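Local coordinates for protein glucanase (Clostridium thermocellum, PDB 5GXX) that probably hydrolyses internal beta-1,4-glucosidic bonds of cellulose, as a family 9 endoglucanase working in the clostridial cellulosome, at residues D274-Q279 / K284-T289; F268-L273 / Q326-F331; G291-L296 / I336-G341; H272-W275 / G280-G283. The protein carries 1 engineered substitution. All coordinates share one frame; numbering follows the deposited sequence.

Interaction 1: D274-Q279 / K284-T289; sequences DWWTPQ and KRVAYT
Two extended first torsions set up this contact: CG lies opposite the backbone nitrogen both in Trp275 (chi1 -177°), which brings the indole flat against the Arg285-Val286 peptide, and in Arg285, whose chain then runs alongside the carbonyls of Trp275 and Thr277. Over the middle of the indole sits Val286 N, with Arg285 C nearer the rim of the same face. Val286 CB follows as a CH-pi contact, 3.8 Å from the centroid of the six-membered ring of Trp275. The valine also reaches the next indole, its CG2 lying over a face of Trp276 at 4.3 Å from the six-membered centroid; Trp276 NE1 binds Trp241 O.

Donors of 284-289 meet carbonyls of the last helical residues and of the turn that follows. Val286 N bonds Trp275 O at 3.0 Å, nearly straight (164° at the hydrogen). Tyr288 OH donates a hydrogen bond to Trp276 O at 2.6 Å, in the plane of that carbonyl, while its ring edge faces the same oxygen. Arg285 bends at chi3 (72°), which turns NH1 back onto a lone pair of Pro278 O, 2.8 Å away and close to the guanidinium plane. Along the indole's rim, Trp275 NE1 donates to a water at 3.1 Å, and that water returns a weak bond to Arg285 O.

Trp275 O and Trp276 O, which have run out of helical N-H partners, are thus served by a backbone amide and a phenol. The positive arginine would probably suit the negative end of the helix dipole.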
# COMPACT_ATOMS: atom_id res chain seq x y z
N ASP A 274 -35.40 -6.33 -49.99
CA ASP A 274 -35.62 -5.00 -50.57
C ASP A 274 -35.34 -3.92 -49.53
O ASP A 274 -34.77 -2.89 -49.85
CB ASP A 274 -37.06 -4.87 -51.09
CG ASP A 274 -37.27 -5.55 -52.44
OD1 ASP A 274 -36.33 -6.16 -52.99
OD2 ASP A 274 -38.40 -5.41 -52.95
N TRP A 275 -35.76 -4.16 -48.29
CA TRP A 275 -35.53 -3.20 -47.22
C TRP A 275 -34.06 -2.91 -46.98
O TRP A 275 -33.72 -1.81 -46.58
CB TRP A 275 -36.23 -3.65 -45.93
CG TRP A 275 -36.14 -2.71 -44.76
CD1 TRP A 275 -36.91 -1.60 -44.52
CD2 TRP A 275 -35.20 -2.78 -43.69
NE1 TRP A 275 -36.49 -0.97 -43.37
CE2 TRP A 275 -35.45 -1.69 -42.83
CE3 TRP A 275 -34.18 -3.68 -43.36
CZ2 TRP A 275 -34.73 -1.48 -41.66
CZ3 TRP A 275 -33.46 -3.47 -42.19
CH2 TRP A 275 -33.74 -2.38 -41.36
N TRP A 276 -33.22 -3.91 -47.23
CA TRP A 276 -31.77 -3.78 -47.12
C TRP A 276 -31.10 -3.12 -48.33
O TRP A 276 -29.97 -2.65 -48.20
CB TRP A 276 -31.19 -5.17 -46.89
CG TRP A 276 -31.22 -5.54 -45.45
CD1 TRP A 276 -32.23 -6.19 -44.77
CD2 TRP A 276 -30.22 -5.23 -44.48
NE1 TRP A 276 -31.89 -6.31 -43.43
CE2 TRP A 276 -30.66 -5.72 -43.23
CE3 TRP A 276 -28.96 -4.61 -44.56
CZ2 TRP A 276 -29.89 -5.58 -42.07
CZ3 TRP A 276 -28.19 -4.50 -43.41
CH2 TRP A 276 -28.66 -4.98 -42.17
N THR A 277 -31.76 -3.11 -49.49
CA THR A 277 -31.16 -2.60 -50.72
C THR A 277 -31.28 -1.07 -50.81
O THR A 277 -32.15 -0.48 -50.18
CB THR A 277 -31.81 -3.20 -51.98
OG1 THR A 277 -33.18 -2.76 -52.08
CG2 THR A 277 -31.70 -4.73 -52.00
N PRO A 278 -30.44 -0.42 -51.63
CA PRO A 278 -30.57 1.02 -51.83
C PRO A 278 -31.96 1.51 -52.26
O PRO A 278 -32.37 2.61 -51.88
CB PRO A 278 -29.52 1.33 -52.90
CG PRO A 278 -28.44 0.33 -52.58
CD PRO A 278 -29.24 -0.93 -52.30
N GLN A 279 -32.73 0.70 -53.00
CA GLN A 279 -34.05 1.15 -53.45
C GLN A 279 -35.12 1.04 -52.36
O GLN A 279 -36.17 1.68 -52.48
CB GLN A 279 -34.46 0.39 -54.71
CG GLN A 279 -33.63 0.73 -55.96
CD GLN A 279 -33.84 2.10 -56.56
OE1 GLN A 279 -34.86 2.75 -56.38
NE2 GLN A 279 -32.85 2.54 -57.35
N LYS A 284 -39.41 2.44 -47.18
CA LYS A 284 -38.75 2.06 -45.93
C LYS A 284 -37.42 1.40 -46.27
O LYS A 284 -37.32 0.68 -47.25
CB LYS A 284 -39.61 1.07 -45.14
CG LYS A 284 -40.98 1.65 -44.76
CD LYS A 284 -40.81 2.91 -43.90
CE LYS A 284 -42.11 3.46 -43.29
NZ LYS A 284 -41.74 4.55 -42.31
N ARG A 285 -36.38 1.67 -45.48
CA ARG A 285 -35.06 1.17 -45.83
C ARG A 285 -34.16 1.26 -44.62
O ARG A 285 -34.32 2.17 -43.80
CB ARG A 285 -34.45 2.01 -46.96
CG ARG A 285 -33.13 1.42 -47.49
CD ARG A 285 -32.58 2.36 -48.56
NE ARG A 285 -32.06 3.60 -48.01
CZ ARG A 285 -31.32 4.47 -48.69
NH1 ARG A 285 -31.12 4.30 -49.99
NH2 ARG A 285 -30.80 5.54 -48.07
N VAL A 286 -33.26 0.29 -44.49
CA VAL A 286 -32.16 0.38 -43.54
C VAL A 286 -31.36 1.67 -43.74
O VAL A 286 -31.25 2.21 -44.86
CB VAL A 286 -31.26 -0.86 -43.67
CG1 VAL A 286 -30.53 -0.87 -45.00
CG2 VAL A 286 -30.29 -0.99 -42.50
N ALA A 287 -30.81 2.23 -42.67
CA ALA A 287 -29.92 3.38 -42.85
C ALA A 287 -28.72 2.96 -43.69
O ALA A 287 -28.23 1.84 -43.59
CB ALA A 287 -29.42 3.91 -41.50
N TYR A 288 -28.27 3.90 -44.51
CA TYR A 288 -27.05 3.69 -45.28
C TYR A 288 -26.04 4.77 -44.95
O TYR A 288 -26.38 5.96 -44.85
CB TYR A 288 -27.33 3.76 -46.79
CG TYR A 288 -27.54 2.42 -47.43
CD1 TYR A 288 -28.79 1.80 -47.45
CD2 TYR A 288 -26.46 1.76 -47.99
CE1 TYR A 288 -28.96 0.56 -48.06
CE2 TYR A 288 -26.61 0.51 -48.57
CZ TYR A 288 -27.86 -0.08 -48.62
OH TYR A 288 -27.97 -1.33 -49.20
N THR A 289 -24.78 4.39 -44.80
CA THR A 289 -23.75 5.44 -44.79
C THR A 289 -23.61 6.07 -46.18
O THR A 289 -23.94 5.43 -47.19
CB THR A 289 -22.36 4.93 -44.34
OG1 THR A 289 -21.78 4.15 -45.41
CG2 THR A 289 -22.45 4.07 -43.10
O HOH W 1 -37.40 1.85 -42.31

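Interaction 2: F268-L273 / Q326-F331; sequences FAQMHL and QKYYNF
Segments 268-273 and 326-331 come nearest at Leu273 and Tyr328, with their CA atoms 7.3 Å apart. That distance is bridged mainly by one aromatic ring. Tyr328 leaves its helix with CG opposite the carbonyl carbon (chi1 -60°), and the phenol reaches straight across to the other helix. Leu273 meets it twice over. Its CB lies 3.5 Å from Tyr328 CE1, and its branch CD1 hangs over the middle of the ring as a CH-pi contact, 4.2 Å from the centroid and only 5° off the normal. Further out, the phenolic oxygen reaches the helix backbone one turn earlier: Tyr328 OH is 3.4 Å from Gln270 CA. The same OH is 3.5 Å from Gln270 CB and from Gln270 CG. The glutamine chain crosses the phenol at about a right angle and carries its amide off to a different neighbour, NE2 bonding Tyr315 OH on helix 301-318.

These helices belong to the catalytic domain, which in glycosyl hydrolase family 9 is an (alpha/alpha)6 barrel, and the tyrosine fills the seam between two of its helices.

Between the two segments the touch is purely van der Waals and CH-pi, yet the polar tip is not wasted, because Tyr328 OH is hydrogen-bonded to OD1 of Asp274, the residue just past the segment's end at Leu273. That outside oxygen also takes a salt bridge from Lys327 NZ. One carboxylate oxygen of helix 263-276 is therefore gripped by a phenol and an ammonium from consecutive residues of helix 322-340, which probably favours its ionised form.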
# COMPACT_ATOMS: atom_id res chain seq x y z
N PHE A 268 -41.92 -12.75 -48.35
CA PHE A 268 -41.11 -12.34 -47.20
C PHE A 268 -39.66 -12.04 -47.57
O PHE A 268 -39.16 -10.98 -47.19
CB PHE A 268 -41.14 -13.36 -46.05
CG PHE A 268 -40.23 -12.97 -44.92
CD1 PHE A 268 -40.69 -12.12 -43.93
CD2 PHE A 268 -38.89 -13.34 -44.93
CE1 PHE A 268 -39.84 -11.71 -42.90
CE2 PHE A 268 -38.03 -12.93 -43.92
CZ PHE A 268 -38.51 -12.10 -42.91
N ALA A 269 -39.00 -12.95 -48.28
CA ALA A 269 -37.59 -12.80 -48.63
C ALA A 269 -37.40 -11.52 -49.44
O ALA A 269 -36.43 -10.81 -49.20
CB ALA A 269 -37.09 -14.01 -49.43
N GLN A 270 -38.30 -11.23 -50.37
CA GLN A 270 -38.16 -10.04 -51.22
C GLN A 270 -38.43 -8.75 -50.45
O GLN A 270 -37.74 -7.75 -50.67
CB GLN A 270 -39.03 -10.16 -52.49
CG GLN A 270 -38.53 -11.24 -53.43
CD GLN A 270 -39.51 -11.61 -54.52
OE1 GLN A 270 -40.37 -10.81 -54.91
NE2 GLN A 270 -39.39 -12.84 -55.02
N MET A 271 -39.38 -8.78 -49.52
CA MET A 271 -39.65 -7.62 -48.67
C MET A 271 -38.44 -7.31 -47.77
O MET A 271 -37.94 -6.16 -47.70
CB MET A 271 -40.90 -7.89 -47.81
CG MET A 271 -41.28 -6.74 -46.88
SD MET A 271 -42.77 -7.13 -45.93
CE MET A 271 -43.77 -8.02 -47.13
N HIS A 272 -37.92 -8.35 -47.13
CA HIS A 272 -36.77 -8.25 -46.24
C HIS A 272 -35.53 -7.76 -47.00
O HIS A 272 -34.87 -6.77 -46.60
CB HIS A 272 -36.51 -9.62 -45.59
CG HIS A 272 -35.16 -9.75 -44.93
ND1 HIS A 272 -34.82 -9.08 -43.78
CD2 HIS A 272 -34.07 -10.48 -45.29
CE1 HIS A 272 -33.56 -9.36 -43.47
NE2 HIS A 272 -33.09 -10.22 -44.36
N LEU A 273 -35.22 -8.41 -48.11
CA LEU A 273 -34.03 -8.01 -48.86
C LEU A 273 -34.20 -6.63 -49.50
O LEU A 273 -33.25 -5.83 -49.51
CB LEU A 273 -33.59 -9.06 -49.89
CG LEU A 273 -33.05 -10.35 -49.28
CD1 LEU A 273 -32.92 -11.44 -50.34
CD2 LEU A 273 -31.76 -10.16 -48.48
N GLN A 326 -29.98 -9.54 -60.11
CA GLN A 326 -28.99 -8.47 -60.23
C GLN A 326 -29.04 -7.52 -59.04
O GLN A 326 -28.01 -7.14 -58.47
CB GLN A 326 -29.23 -7.70 -61.52
CG GLN A 326 -28.25 -6.57 -61.77
CD GLN A 326 -28.50 -5.91 -63.10
OE1 GLN A 326 -29.21 -4.91 -63.20
NE2 GLN A 326 -27.93 -6.48 -64.15
N LYS A 327 -30.26 -7.14 -58.65
CA LYS A 327 -30.42 -6.23 -57.52
C LYS A 327 -29.86 -6.86 -56.24
O LYS A 327 -29.15 -6.20 -55.49
CB LYS A 327 -31.89 -5.85 -57.33
CG LYS A 327 -32.20 -5.11 -56.04
CD LYS A 327 -33.64 -4.60 -55.94
CE LYS A 327 -34.62 -5.74 -55.87
NZ LYS A 327 -36.00 -5.19 -55.64
N TYR A 328 -30.17 -8.13 -55.98
CA TYR A 328 -29.68 -8.72 -54.73
C TYR A 328 -28.20 -9.05 -54.74
O TYR A 328 -27.53 -8.87 -53.73
CB TYR A 328 -30.52 -9.93 -54.33
CG TYR A 328 -31.97 -9.60 -54.10
CD1 TYR A 328 -32.37 -8.42 -53.48
CD2 TYR A 328 -32.96 -10.49 -54.50
CE1 TYR A 328 -33.70 -8.12 -53.28
CE2 TYR A 328 -34.29 -10.20 -54.30
CZ TYR A 328 -34.66 -9.02 -53.70
OH TYR A 328 -36.00 -8.77 -53.53
N TYR A 329 -27.69 -9.53 -55.88
CA TYR A 329 -26.26 -9.77 -56.06
C TYR A 329 -25.46 -8.47 -55.88
O TYR A 329 -24.45 -8.46 -55.18
CB TYR A 329 -25.96 -10.35 -57.45
CG TYR A 329 -24.49 -10.61 -57.71
CD1 TYR A 329 -23.64 -9.61 -58.19
CD2 TYR A 329 -23.93 -11.86 -57.45
CE1 TYR A 329 -22.29 -9.83 -58.42
CE2 TYR A 329 -22.58 -12.09 -57.69
CZ TYR A 329 -21.77 -11.08 -58.18
OH TYR A 329 -20.43 -11.31 -58.40
N ASN A 330 -25.91 -7.38 -56.50
CA ASN A 330 -25.13 -6.13 -56.43
C ASN A 330 -25.09 -5.60 -55.00
O ASN A 330 -24.04 -5.13 -54.52
CB ASN A 330 -25.77 -5.08 -57.34
CG ASN A 330 -25.47 -5.29 -58.82
OD1 ASN A 330 -24.61 -6.10 -59.19
ND2 ASN A 330 -26.17 -4.53 -59.67
N PHE A 331 -26.24 -5.70 -54.33
CA PHE A 331 -26.27 -5.37 -52.90
C PHE A 331 -25.24 -6.17 -52.11
O PHE A 331 -24.44 -5.61 -51.35
CB PHE A 331 -27.67 -5.57 -52.30
CG PHE A 331 -27.65 -5.71 -50.80
CD1 PHE A 331 -27.47 -4.59 -50.00
CD2 PHE A 331 -27.79 -6.96 -50.20
CE1 PHE A 331 -27.39 -4.72 -48.62
CE2 PHE A 331 -27.69 -7.10 -48.83
CZ PHE A 331 -27.53 -5.97 -48.03

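Interaction 3: G291-L296 / I336-G341; sequences GGLAHL and IDYALG
The non-regular chain of 291-296 passes beside the last turn of helix 322-340, coming nearest where the CA atoms of Leu293 and Tyr338 are 6.6 Å apart. Just beyond that point the helix ends in a Schellman motif: Gly341 takes a positive phi of 146°, and its N bonds back to Asp337 O at 3.0 Å and to Tyr338 O at 3.3 Å. Gly292, also with a positive phi, lies between the two residues that meet the tyrosine ring, Gly291 at its edge and Leu293 over its face.

Tyr338 makes all the contacts from the helix side. CG stands opposite the backbone nitrogen (chi1 -174°), which sends the phenol out over the loop. Leu293 CB lies above the ring centre, 3.7 Å from the centroid and 12° off the normal, so it makes a CH-pi contact with its beta carbon rather than with a methyl. Further along the leucine, CD2 reaches Tyr338 CE1 at 4.0 Å. The edge of the same ring is met by backbone: Gly291 O lies 3.5 Å from Tyr338 CE2.

In the (alpha/alpha)6 barrel of family 9 enzymes, long loops join the barrel helices, and this one, between helices 263-276 and 301-318, is laid over the end of helix 322-340. Asp396 helps to hold the two together, one carboxylate oxygen bonding Tyr338 OH and the other Gly291 N. A turn earlier on the helix, Gln335 works in a similar way through its amide, with OE1 accepting from Ala294 N and NE2 bonding Gly292 O. Leu293 also packs against Leu302 of helix 301-318.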
# COMPACT_ATOMS: atom_id res chain seq x y z
N GLY A 291 -21.03 6.43 -47.73
CA GLY A 291 -20.06 5.57 -48.40
C GLY A 291 -20.58 4.23 -48.89
O GLY A 291 -19.82 3.48 -49.51
N GLY A 292 -21.86 3.93 -48.65
CA GLY A 292 -22.51 2.75 -49.22
C GLY A 292 -22.70 1.53 -48.32
O GLY A 292 -23.10 0.46 -48.80
N LEU A 293 -22.41 1.69 -47.03
CA LEU A 293 -22.58 0.58 -46.08
C LEU A 293 -23.99 0.59 -45.51
O LEU A 293 -24.41 1.61 -44.96
CB LEU A 293 -21.57 0.66 -44.93
CG LEU A 293 -21.73 -0.33 -43.77
CD1 LEU A 293 -21.46 -1.77 -44.23
CD2 LEU A 293 -20.77 0.04 -42.66
N ALA A 294 -24.70 -0.53 -45.62
CA ALA A 294 -26.01 -0.65 -44.96
C ALA A 294 -25.67 -0.74 -43.48
O ALA A 294 -24.90 -1.62 -43.09
CB ALA A 294 -26.79 -1.89 -45.48
N HIS A 295 -26.21 0.18 -42.68
CA HIS A 295 -25.77 0.38 -41.30
C HIS A 295 -26.94 0.19 -40.32
O HIS A 295 -27.77 1.09 -40.09
CB HIS A 295 -25.16 1.78 -41.17
CG HIS A 295 -24.18 1.93 -40.04
ND1 HIS A 295 -24.57 2.00 -38.72
CD2 HIS A 295 -22.83 2.07 -40.05
CE1 HIS A 295 -23.50 2.15 -37.96
NE2 HIS A 295 -22.43 2.18 -38.74
N LEU A 296 -27.04 -1.03 -39.79
CA LEU A 296 -28.24 -1.39 -39.05
C LEU A 296 -28.32 -0.80 -37.65
O LEU A 296 -29.41 -0.44 -37.21
CB LEU A 296 -28.45 -2.91 -39.01
CG LEU A 296 -29.70 -3.45 -38.29
CD1 LEU A 296 -30.92 -3.08 -39.13
CD2 LEU A 296 -29.54 -4.95 -38.09
N ILE A 336 -19.79 -6.71 -49.07
CA ILE A 336 -18.52 -7.37 -48.86
C ILE A 336 -17.36 -6.47 -49.30
O ILE A 336 -16.37 -6.33 -48.59
CB ILE A 336 -18.47 -8.75 -49.59
CG1 ILE A 336 -19.59 -9.69 -49.10
CG2 ILE A 336 -17.06 -9.36 -49.45
CD1 ILE A 336 -19.66 -9.87 -47.59
N ASP A 337 -17.52 -5.84 -50.47
CA ASP A 337 -16.42 -5.00 -50.98
C ASP A 337 -16.17 -3.81 -50.07
O ASP A 337 -15.02 -3.42 -49.87
CB ASP A 337 -16.64 -4.55 -52.43
CG ASP A 337 -16.53 -5.70 -53.44
OD1 ASP A 337 -16.10 -6.81 -53.06
OD2 ASP A 337 -16.92 -5.47 -54.61
N TYR A 338 -17.23 -3.26 -49.47
CA TYR A 338 -17.04 -2.19 -48.49
C TYR A 338 -16.14 -2.67 -47.36
O TYR A 338 -15.18 -2.01 -46.99
CB TYR A 338 -18.38 -1.68 -47.95
CG TYR A 338 -18.25 -0.47 -47.04
CD1 TYR A 338 -17.66 -0.58 -45.79
CD2 TYR A 338 -18.66 0.79 -47.45
CE1 TYR A 338 -17.52 0.51 -44.94
CE2 TYR A 338 -18.53 1.89 -46.61
CZ TYR A 338 -17.99 1.74 -45.35
OH TYR A 338 -17.79 2.80 -44.49
N ALA A 339 -16.44 -3.85 -46.82
CA ALA A 339 -15.62 -4.41 -45.73
C ALA A 339 -14.16 -4.64 -46.10
O ALA A 339 -13.27 -4.57 -45.24
CB ALA A 339 -16.26 -5.72 -45.27
N LEU A 340 -13.90 -4.92 -47.38
CA LEU A 340 -12.54 -5.24 -47.85
C LEU A 340 -11.75 -4.03 -48.32
O LEU A 340 -10.53 -4.13 -48.50
CB LEU A 340 -12.61 -6.30 -48.96
CG LEU A 340 -13.25 -7.65 -48.63
CD1 LEU A 340 -13.18 -8.64 -49.78
CD2 LEU A 340 -12.63 -8.32 -47.39
N GLY A 341 -12.43 -2.91 -48.53
CA GLY A 341 -11.74 -1.66 -48.84
C GLY A 341 -12.44 -0.70 -49.79
O GLY A 341 -11.88 0.35 -50.09

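Interaction 4: H272-W275 / G280-G283; sequences HLDW and GYNG
Tyr281 folds back against Asp274 and Trp275 where the last turns of helix 263-276 meet the tight reversal that follows, in a loop of the (alpha/alpha)6 barrel domain expected for family 9. Its side chain can be followed outward. CB points at the helix and sits in the groove between the two residues, 3.9 Å from Trp275 N and 4.0 Å from Asp274 CB. It also meets Trp275 CB more loosely, at 4.3 Å. Because CG lies opposite the backbone nitrogen (chi1 176°), the ring then swings along the flank of the helix instead of into it. CD1 is the ring atom that keeps touch, 4.2 Å from Asp274 CB, in an oblique approach. Over one face, toward the rim, lies ND2 of the next residue, Asn282. At the tip, the phenol packs against Met271, one turn back along the helix.

Gly280 brings the chain in before the tyrosine. Its positive phi of 74° lets the backbone pass close to the last helical turn, with the CA atoms of Gly280 and Trp275 4.5 Å apart. Asp274 O is already taken by Thr277, through both N and OG1, and it meets the glycine by plain contact. Asp274 CB rests 3.6 Å from Gly280 O, and the tightest touch of all is carbon on oxygen, Gly280 CA against Asp274 O at 3.2 Å.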
# COMPACT_ATOMS: atom_id res chain seq x y z
N HIS A 272 -37.92 -8.35 -47.13
CA HIS A 272 -36.77 -8.25 -46.24
C HIS A 272 -35.53 -7.76 -47.00
O HIS A 272 -34.87 -6.77 -46.60
CB HIS A 272 -36.51 -9.62 -45.59
CG HIS A 272 -35.16 -9.75 -44.93
ND1 HIS A 272 -34.82 -9.08 -43.78
CD2 HIS A 272 -34.07 -10.48 -45.29
CE1 HIS A 272 -33.56 -9.36 -43.47
NE2 HIS A 272 -33.09 -10.22 -44.36
N LEU A 273 -35.22 -8.41 -48.11
CA LEU A 273 -34.03 -8.01 -48.86
C LEU A 273 -34.20 -6.63 -49.50
O LEU A 273 -33.25 -5.83 -49.51
CB LEU A 273 -33.59 -9.06 -49.89
CG LEU A 273 -33.05 -10.35 -49.28
CD1 LEU A 273 -32.92 -11.44 -50.34
CD2 LEU A 273 -31.76 -10.16 -48.48
N ASP A 274 -35.40 -6.33 -49.99
CA ASP A 274 -35.62 -5.00 -50.57
C ASP A 274 -35.34 -3.92 -49.53
O ASP A 274 -34.77 -2.89 -49.85
CB ASP A 274 -37.06 -4.87 -51.09
CG ASP A 274 -37.27 -5.55 -52.44
OD1 ASP A 274 -36.33 -6.16 -52.99
OD2 ASP A 274 -38.40 -5.41 -52.95
N TRP A 275 -35.76 -4.16 -48.29
CA TRP A 275 -35.53 -3.20 -47.22
C TRP A 275 -34.06 -2.91 -46.98
O TRP A 275 -33.72 -1.81 -46.58
CB TRP A 275 -36.23 -3.65 -45.93
CG TRP A 275 -36.14 -2.71 -44.76
CD1 TRP A 275 -36.91 -1.60 -44.52
CD2 TRP A 275 -35.20 -2.78 -43.69
NE1 TRP A 275 -36.49 -0.97 -43.37
CE2 TRP A 275 -35.45 -1.69 -42.83
CE3 TRP A 275 -34.18 -3.68 -43.36
CZ2 TRP A 275 -34.73 -1.48 -41.66
CZ3 TRP A 275 -33.46 -3.47 -42.19
CH2 TRP A 275 -33.74 -2.38 -41.36
N GLY A 280 -34.86 0.24 -51.33
CA GLY A 280 -35.75 0.12 -50.19
C GLY A 280 -36.99 -0.68 -50.54
O GLY A 280 -37.09 -1.30 -51.60
N TYR A 281 -37.94 -0.65 -49.61
CA TYR A 281 -39.19 -1.39 -49.75
C TYR A 281 -40.29 -0.38 -49.44
O TYR A 281 -40.53 -0.05 -48.28
CB TYR A 281 -39.25 -2.51 -48.72
CG TYR A 281 -40.59 -3.23 -48.76
CD1 TYR A 281 -40.94 -4.01 -49.87
CD2 TYR A 281 -41.49 -3.10 -47.72
CE1 TYR A 281 -42.18 -4.63 -49.94
CE2 TYR A 281 -42.72 -3.73 -47.76
CZ TYR A 281 -43.05 -4.50 -48.87
OH TYR A 281 -44.29 -5.12 -48.89
N ASN A 282 -40.91 0.10 -50.51
CA ASN A 282 -42.04 1.01 -50.45
C ASN A 282 -41.84 2.17 -49.50
O ASN A 282 -42.69 2.50 -48.67
CB ASN A 282 -43.29 0.23 -50.05
CG ASN A 282 -43.74 -0.75 -51.12
OD1 ASN A 282 -43.45 -0.59 -52.31
ND2 ASN A 282 -44.49 -1.76 -50.69
N GLY A 283 -40.66 2.78 -49.63
CA GLY A 283 -40.34 3.96 -48.85
C GLY A 283 -39.66 3.70 -47.52
O GLY A 283 -39.40 4.68 -46.83

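In the fold
All four contacts lie in the family 9 catalytic region, on one side of the chain's centre. Interactions 1, 2 and 4 share helix 263-276; interactions 2 and 3 share helix 322-340. Interactions 1 and 4 are short closures at the end of helix 263-276, centres about 6 Å apart, and interaction 1 is nested within the 52 residues between the segments of interaction 2, about 10 Å off. Interaction 3 opens after interaction 1 closes and alternates with interaction 2 along the chain. Asp274 joins 1 and 4 to 2, while the Ala287-His295 backbone bond joins 1 to 3. Together they bind the loop before helix 301-318 to two barrel helices.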